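Local coordinates for protein copper-containing nitrite reductase (PDB 6TFO) that probably reduces nitrite to nitric oxide, taking electrons from a cytochrome c and using bound copper, at residues Q290-F295 with G349-I354; G300-V305 with P326-F331. One frame throughout, in Å; residues are numbered along the deposited sequence.

Contact 1 of 2, residues Q290-F295 with G349-I354; sequences QVDREF and GETVRI
Arg293 and Glu350 join through a side-on salt bridge, NE and NH1 of the guanidinium each taking one carboxylate oxygen. NH1 lies 2.7 Å from Glu350 OE1 on its syn lone pair, and NE lies 3.0 Å from Glu350 OE2. The two planes are twisted 41° apart; Arg293 turns its chain at CD, with NE bent back (chi3 -64°), while Glu350 stays extended to meet it, and its OE2 is also held by the backbone N of Asn347. A second side-on bridge ties Glu294 to Arg353, but here NE and NH1 converge on one atom, Glu294 OE2, with NH1 at 2.9 Å. The two side chains run alongside each other, their flat ends 75° apart. Arg201 takes the other oxygen, Glu294 OE1, and Pro289 O receives NH2 of Arg353. CG1 of Val291 packs over one face of the Arg353 guanidinium, offset toward its rim and 3.4 Å from NH1. Between backbones the pairing is parallel: Arg293 N reaches Thr351 O, Arg293 O receives Arg353 N at 2.7 Å, and Phe295 N reaches Arg353 O. Ahead of this ladder, Asp292 and Thr351 bind each other reciprocally: Thr351 N gives its hydrogen to Asp292 OD2 at 2.8 Å, and Asp292 N gives its own to Thr351 OG1 at 3.1 Å. Apolar contact lies on the face of Arg293 and Val352, where CG1 of Val352 meets the edge of the Phe295 ring at CD2, 3.6 Å away. In this cupredoxin-type sheet an ion pair thus stands on each face, one between strand residues Glu294 and Arg353, the other between Arg293 and Glu350 just ahead of the second strand. Bonds to Glu294 and Pro289 O fix the turn of the Arg353 guanidinium, and two guanidinium groups would favour the charged form of Glu294.

Contact 2 of 2, residues G300-V305 with P326-F331; sequences GEIYTV and PEYFLF
Pro326 lies against one face of the Tyr303 ring, its CB 3.6 Å from the ring centroid and 18° off the normal, a CH-pi contact displaced toward the CE2 rim. The two side chains run side by side, pointing the same way. On the face of the sheet that carries Tyr328, Ile302 and Leu330 cross obliquely and meet at their CD1 methyls, 3.5 Å apart and tighter than usual; Ile302 carries CD1 there with an extended end (chi2 178°). CB of Ile302 also rests on CB of Tyr328. Thr304 OG1, hydrogen-bonded to Lys306 O, comes to the edge of the Tyr328 ring, 3.5 Å from CE1, and the CG of Glu301 touches CE1 of Phe329 at 3.6 Å. Behind these contacts stands antiparallel backbone pairing, with Gly300 and Leu330 exchanging two hydrogen bonds and Ile302 N giving one to Tyr328 O. The ladder ends in a classic beta bulge: Glu327 and Tyr328 both face Ile302, whose O accepts both of their N-H groups, each at 3.0 Å. The strand 328-331 is, within this chain, an outermost strand of its sheet in the C-terminal cupredoxin domain, and the bulge stands at its start. Further out, Tyr303 OH donates to Glu301 OE1 at 2.7 Å, meeting it on the anti side; chi2 of 108° swings CD of Glu301 off the extended line. The backbone N-H groups of Asn362 and Phe363 grip that carboxylate, one to each oxygen. Glu327 turns its carboxylate to Lys320 and Phe308 N, and Tyr328 OH bonds to Gln314. Strands 166-181 and 184-191 cover the Ile302 face, where Leu180 touches Ile302, Tyr328 and Leu330.

Both contacts lie on strand 293-302, contact 1 at its start and contact 2 at its end, with centres 29 Å apart and nearest atoms about 8 Å apart. The strand sits between two partners in one mixed sheet: 351-360 runs parallel to it in contact 1, and 328-331, an outermost strand within this chain, runs antiparallel in contact 2. Along the chain contact 2 is nested within the loop that contact 1 closes. Strand 293-302 thus extends from the partly buried outer end of the sheet to the buried middle of the chain, where contact 2 meets strands of the preceding cupredoxin domain, whose copper ligands include Met276.

Contact 1 of 2, residues Q290-F295 with G349-I354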
loop_
_atom_site.group_PDB
_atom_site.type_symbol
_atom_site.label_atom_id
_atom_site.label_comp_id
_atom_site.label_asym_id
_atom_site.label_seq_id
_atom_site.Cartn_x
_atom_site.Cartn_y
_atom_site.Cartn_z
ATOM N N GLN C 290 -10.158 62.639 -7.618
ATOM C CA GLN C 290 -8.828 62.963 -7.047
ATOM C C GLN C 290 -8.762 62.268 -5.694
ATOM O O GLN C 290 -9.727 62.287 -4.966
ATOM C CB GLN C 290 -8.583 64.463 -6.917
ATOM C CG GLN C 290 -7.249 64.769 -6.250
ATOM C CD GLN C 290 -7.044 66.233 -5.940
ATOM O OE1 GLN C 290 -6.471 66.605 -4.912
ATOM N NE2 GLN C 290 -7.511 67.083 -6.839
ATOM N N VAL C 291 -7.616 61.697 -5.380
ATOM C CA VAL C 291 -7.359 60.997 -4.099
ATOM C C VAL C 291 -5.896 61.270 -3.724
ATOM O O VAL C 291 -5.107 61.605 -4.620
ATOM C CB VAL C 291 -7.710 59.516 -4.335
ATOM C CG1 VAL C 291 -6.553 58.734 -4.940
ATOM C CG2 VAL C 291 -8.202 58.844 -3.069
ATOM N N ASP C 292 -5.540 61.172 -2.448
ATOM C CA ASP C 292 -4.173 61.526 -1.980
ATOM C C ASP C 292 -3.162 60.473 -2.452
ATOM O O ASP C 292 -2.110 60.879 -2.982
ATOM C CB ASP C 292 -4.151 61.721 -0.467
ATOM C CG ASP C 292 -5.110 62.810 -0.061
ATOM O OD1 ASP C 292 -5.150 63.834 -0.765
ATOM O OD2 ASP C 292 -5.822 62.615 0.927
ATOM N N ARG C 293 -3.461 59.177 -2.300
ATOM C CA ARG C 293 -2.455 58.119 -2.580
ATOM C C ARG C 293 -3.095 56.903 -3.251
ATOM O O ARG C 293 -4.197 56.456 -2.822
ATOM C CB ARG C 293 -1.727 57.724 -1.299
ATOM C CG ARG C 293 -0.362 57.131 -1.593
ATOM C CD ARG C 293 0.282 56.694 -0.309
ATOM N NE ARG C 293 0.548 57.803 0.581
ATOM C CZ ARG C 293 1.572 58.636 0.488
ATOM N NH1 ARG C 293 1.719 59.597 1.382
ATOM N NH2 ARG C 293 2.446 58.517 -0.488
ATOM N N GLU C 294 -2.383 56.380 -4.255
ATOM C CA GLU C 294 -2.790 55.208 -5.061
ATOM C C GLU C 294 -1.848 54.015 -4.846
ATOM O O GLU C 294 -0.619 54.223 -4.646
ATOM C CB GLU C 294 -2.782 55.610 -6.526
ATOM C CG GLU C 294 -3.753 56.711 -6.858
ATOM C CD GLU C 294 -3.916 56.871 -8.356
ATOM O OE1 GLU C 294 -2.880 57.067 -9.044
ATOM O OE2 GLU C 294 -5.070 56.747 -8.834
ATOM N N PHE C 295 -2.403 52.806 -4.944
ATOM C CA PHE C 295 -1.675 51.524 -4.761
ATOM C C PHE C 295 -2.133 50.499 -5.803
ATOM O O PHE C 295 -3.325 50.496 -6.201
ATOM C CB PHE C 295 -1.901 50.978 -3.355
ATOM C CG PHE C 295 -1.265 51.785 -2.260
ATOM C CD1 PHE C 295 0.111 51.903 -2.187
ATOM C CD2 PHE C 295 -2.033 52.406 -1.288
ATOM C CE1 PHE C 295 0.710 52.626 -1.163
ATOM C CE2 PHE C 295 -1.432 53.127 -0.261
ATOM C CZ PHE C 295 -0.061 53.226 -0.197
ATOM N N GLY C 349 -5.394 60.973 7.584
ATOM C CA GLY C 349 -6.076 62.068 6.874
ATOM C C GLY C 349 -6.128 61.838 5.373
ATOM O O GLY C 349 -6.988 62.482 4.714
ATOM N N GLU C 350 -5.264 60.970 4.829
ATOM C CA GLU C 350 -5.205 60.758 3.358
ATOM C C GLU C 350 -6.372 59.873 2.919
ATOM O O GLU C 350 -6.710 58.910 3.648
ATOM C CB GLU C 350 -3.900 60.104 2.933
ATOM C CG GLU C 350 -2.692 60.995 3.055
ATOM C CD GLU C 350 -1.421 60.289 2.640
ATOM O OE1 GLU C 350 -0.406 60.947 2.444
ATOM O OE2 GLU C 350 -1.461 59.063 2.499
ATOM N N THR C 351 -6.978 60.205 1.782
ATOM C CA THR C 351 -7.825 59.274 1.002
ATOM C C THR C 351 -6.888 58.396 0.170
ATOM O O THR C 351 -6.009 58.948 -0.517
ATOM C CB THR C 351 -8.839 60.010 0.125
ATOM O OG1 THR C 351 -8.037 60.893 -0.659
ATOM C CG2 THR C 351 -9.900 60.737 0.923
ATOM N N VAL C 352 -7.069 57.082 0.269
ATOM C CA VAL C 352 -6.225 56.044 -0.374
ATOM C C VAL C 352 -7.088 55.320 -1.408
ATOM O O VAL C 352 -8.262 54.989 -1.081
ATOM C CB VAL C 352 -5.684 55.075 0.687
ATOM C CG1 VAL C 352 -5.011 53.872 0.043
ATOM C CG2 VAL C 352 -4.749 55.789 1.646
ATOM N N ARG C 353 -6.553 55.119 -2.609
ATOM C CA ARG C 353 -7.184 54.246 -3.629
ATOM C C ARG C 353 -6.294 53.011 -3.835
ATOM O O ARG C 353 -5.084 53.182 -4.088
ATOM C CB ARG C 353 -7.417 54.967 -4.961
ATOM C CG ARG C 353 -7.749 54.001 -6.089
ATOM C CD ARG C 353 -8.411 54.638 -7.278
ATOM N NE ARG C 353 -7.717 55.848 -7.645
ATOM C CZ ARG C 353 -8.271 57.046 -7.748
ATOM N NH1 ARG C 353 -7.519 58.074 -8.087
ATOM N NH2 ARG C 353 -9.564 57.220 -7.550
ATOM N N ILE C 354 -6.886 51.816 -3.781
ATOM C CA ILE C 354 -6.219 50.541 -4.184
ATOM C C ILE C 354 -6.853 50.051 -5.491
ATOM O O ILE C 354 -8.071 49.769 -5.497
ATOM C CB ILE C 354 -6.315 49.485 -3.070
ATOM C CG1 ILE C 354 -5.782 50.013 -1.732
ATOM C CG2 ILE C 354 -5.618 48.210 -3.513
ATOM C CD1 ILE C 354 -5.999 49.095 -0.562
#

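Contact 2 of 2, residues G300-V305 with P326-F331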
loop_
_atom_site.group_PDB
_atom_site.type_symbol
_atom_site.label_atom_id
_atom_site.label_comp_id
_atom_site.label_asym_id
_atom_site.label_seq_id
_atom_site.Cartn_x
_atom_site.Cartn_y
_atom_site.Cartn_z
ATOM N N GLY C 300 -2.782 36.212 -6.760
ATOM C CA GLY C 300 -2.712 34.995 -7.583
ATOM C C GLY C 300 -2.304 33.799 -6.763
ATOM O O GLY C 300 -1.991 33.961 -5.554
ATOM N N GLU C 301 -2.312 32.643 -7.417
ATOM C CA GLU C 301 -2.007 31.334 -6.794
ATOM C C GLU C 301 -0.788 30.708 -7.492
ATOM O O GLU C 301 -0.580 30.924 -8.697
ATOM C CB GLU C 301 -3.221 30.394 -6.863
ATOM C CG GLU C 301 -4.584 31.038 -6.612
ATOM C CD GLU C 301 -5.478 31.182 -7.830
ATOM O OE1 GLU C 301 -5.380 30.334 -8.754
ATOM O OE2 GLU C 301 -6.301 32.120 -7.852
ATOM N N ILE C 302 -0.015 29.931 -6.744
ATOM C CA ILE C 302 1.093 29.097 -7.275
ATOM C C ILE C 302 0.854 27.658 -6.788
ATOM O O ILE C 302 0.461 27.462 -5.617
ATOM C CB ILE C 302 2.463 29.711 -6.893
ATOM C CG1 ILE C 302 2.723 30.986 -7.700
ATOM C CG2 ILE C 302 3.589 28.702 -7.054
ATOM C CD1 ILE C 302 4.014 31.687 -7.366
ATOM N N TYR C 303 1.034 26.710 -7.704
ATOM C CA TYR C 303 0.689 25.273 -7.563
ATOM C C TYR C 303 1.997 24.473 -7.552
ATOM O O TYR C 303 2.522 24.131 -8.621
ATOM C CB TYR C 303 -0.235 24.851 -8.712
ATOM C CG TYR C 303 -1.549 25.575 -8.761
ATOM C CD1 TYR C 303 -1.639 26.862 -9.274
ATOM C CD2 TYR C 303 -2.706 24.987 -8.277
ATOM C CE1 TYR C 303 -2.853 27.542 -9.321
ATOM C CE2 TYR C 303 -3.926 25.648 -8.319
ATOM C CZ TYR C 303 -4.004 26.932 -8.837
ATOM O OH TYR C 303 -5.196 27.600 -8.869
ATOM N N THR C 304 2.541 24.217 -6.367
ATOM C CA THR C 304 3.852 23.549 -6.198
ATOM C C THR C 304 3.664 22.083 -5.820
ATOM O O THR C 304 2.677 21.763 -5.108
ATOM C CB THR C 304 4.714 24.272 -5.162
ATOM O OG1 THR C 304 3.995 24.334 -3.928
ATOM C CG2 THR C 304 5.101 25.664 -5.612
ATOM N N VAL C 305 4.615 21.251 -6.262
ATOM C CA VAL C 305 4.748 19.811 -5.904
ATOM C C VAL C 305 4.739 19.697 -4.375
ATOM O O VAL C 305 3.931 18.912 -3.864
ATOM C CB VAL C 305 6.017 19.192 -6.519
ATOM C CG1 VAL C 305 6.298 17.796 -5.973
ATOM C CG2 VAL C 305 5.958 19.160 -8.045
ATOM N N PRO C 326 -3.984 24.909 -5.094
ATOM C CA PRO C 326 -2.710 25.600 -4.989
ATOM C C PRO C 326 -2.110 25.481 -3.584
ATOM O O PRO C 326 -2.809 25.107 -2.650
ATOM C CB PRO C 326 -3.104 27.052 -5.256
ATOM C CG PRO C 326 -4.490 27.144 -4.667
ATOM C CD PRO C 326 -5.131 25.825 -5.038
ATOM N N GLU C 327 -0.827 25.808 -3.476
ATOM C CA GLU C 327 -0.077 25.783 -2.197
ATOM C C GLU C 327 0.162 27.213 -1.737
ATOM O O GLU C 327 0.184 27.438 -0.527
ATOM C CB GLU C 327 1.255 25.053 -2.371
ATOM C CG GLU C 327 1.119 23.545 -2.573
ATOM C CD GLU C 327 0.421 22.823 -1.439
ATOM O OE1 GLU C 327 0.477 23.317 -0.266
ATOM O OE2 GLU C 327 -0.197 21.791 -1.751
ATOM N N TYR C 328 0.352 28.128 -2.689
ATOM C CA TYR C 328 0.644 29.557 -2.416
ATOM C C TYR C 328 -0.502 30.434 -2.937
ATOM O O TYR C 328 -0.922 30.274 -4.101
ATOM C CB TYR C 328 1.991 29.946 -3.022
ATOM C CG TYR C 328 3.173 29.244 -2.400
ATOM C CD1 TYR C 328 3.513 27.947 -2.761
ATOM C CD2 TYR C 328 3.963 29.889 -1.462
ATOM C CE1 TYR C 328 4.603 27.307 -2.200
ATOM C CE2 TYR C 328 5.058 29.265 -0.887
ATOM C CZ TYR C 328 5.371 27.967 -1.251
ATOM O OH TYR C 328 6.456 27.349 -0.704
ATOM N N PHE C 329 -1.017 31.296 -2.052
ATOM C CA PHE C 329 -1.915 32.439 -2.354
ATOM C C PHE C 329 -1.117 33.718 -2.085
ATOM O O PHE C 329 -0.736 33.919 -0.899
ATOM C CB PHE C 329 -3.155 32.375 -1.466
ATOM C CG PHE C 329 -4.218 31.427 -1.941
ATOM C CD1 PHE C 329 -5.122 31.811 -2.914
ATOM C CD2 PHE C 329 -4.302 30.145 -1.433
ATOM C CE1 PHE C 329 -6.108 30.935 -3.348
ATOM C CE2 PHE C 329 -5.280 29.270 -1.879
ATOM C CZ PHE C 329 -6.183 29.672 -2.829
ATOM N N LEU C 330 -0.862 34.529 -3.113
ATOM C CA LEU C 330 0.117 35.647 -3.018
ATOM C C LEU C 330 -0.460 36.997 -3.475
ATOM O O LEU C 330 -1.184 37.052 -4.510
ATOM C CB LEU C 330 1.344 35.291 -3.861
ATOM C CG LEU C 330 1.970 33.931 -3.565
ATOM C CD1 LEU C 330 2.939 33.565 -4.673
ATOM C CD2 LEU C 330 2.642 33.923 -2.201
ATOM N N PHE C 331 -0.087 38.057 -2.747
ATOM C CA PHE C 331 -0.148 39.466 -3.220
ATOM C C PHE C 331 1.201 39.817 -3.845
ATOM O O PHE C 331 2.210 39.660 -3.166
ATOM C CB PHE C 331 -0.456 40.438 -2.078
ATOM C CG PHE C 331 -1.835 40.320 -1.481
ATOM C CD1 PHE C 331 -2.955 40.192 -2.289
ATOM C CD2 PHE C 331 -2.019 40.370 -0.108
ATOM C CE1 PHE C 331 -4.220 40.088 -1.734
ATOM C CE2 PHE C 331 -3.292 40.282 0.449
ATOM C CZ PHE C 331 -4.384 40.125 -0.364
#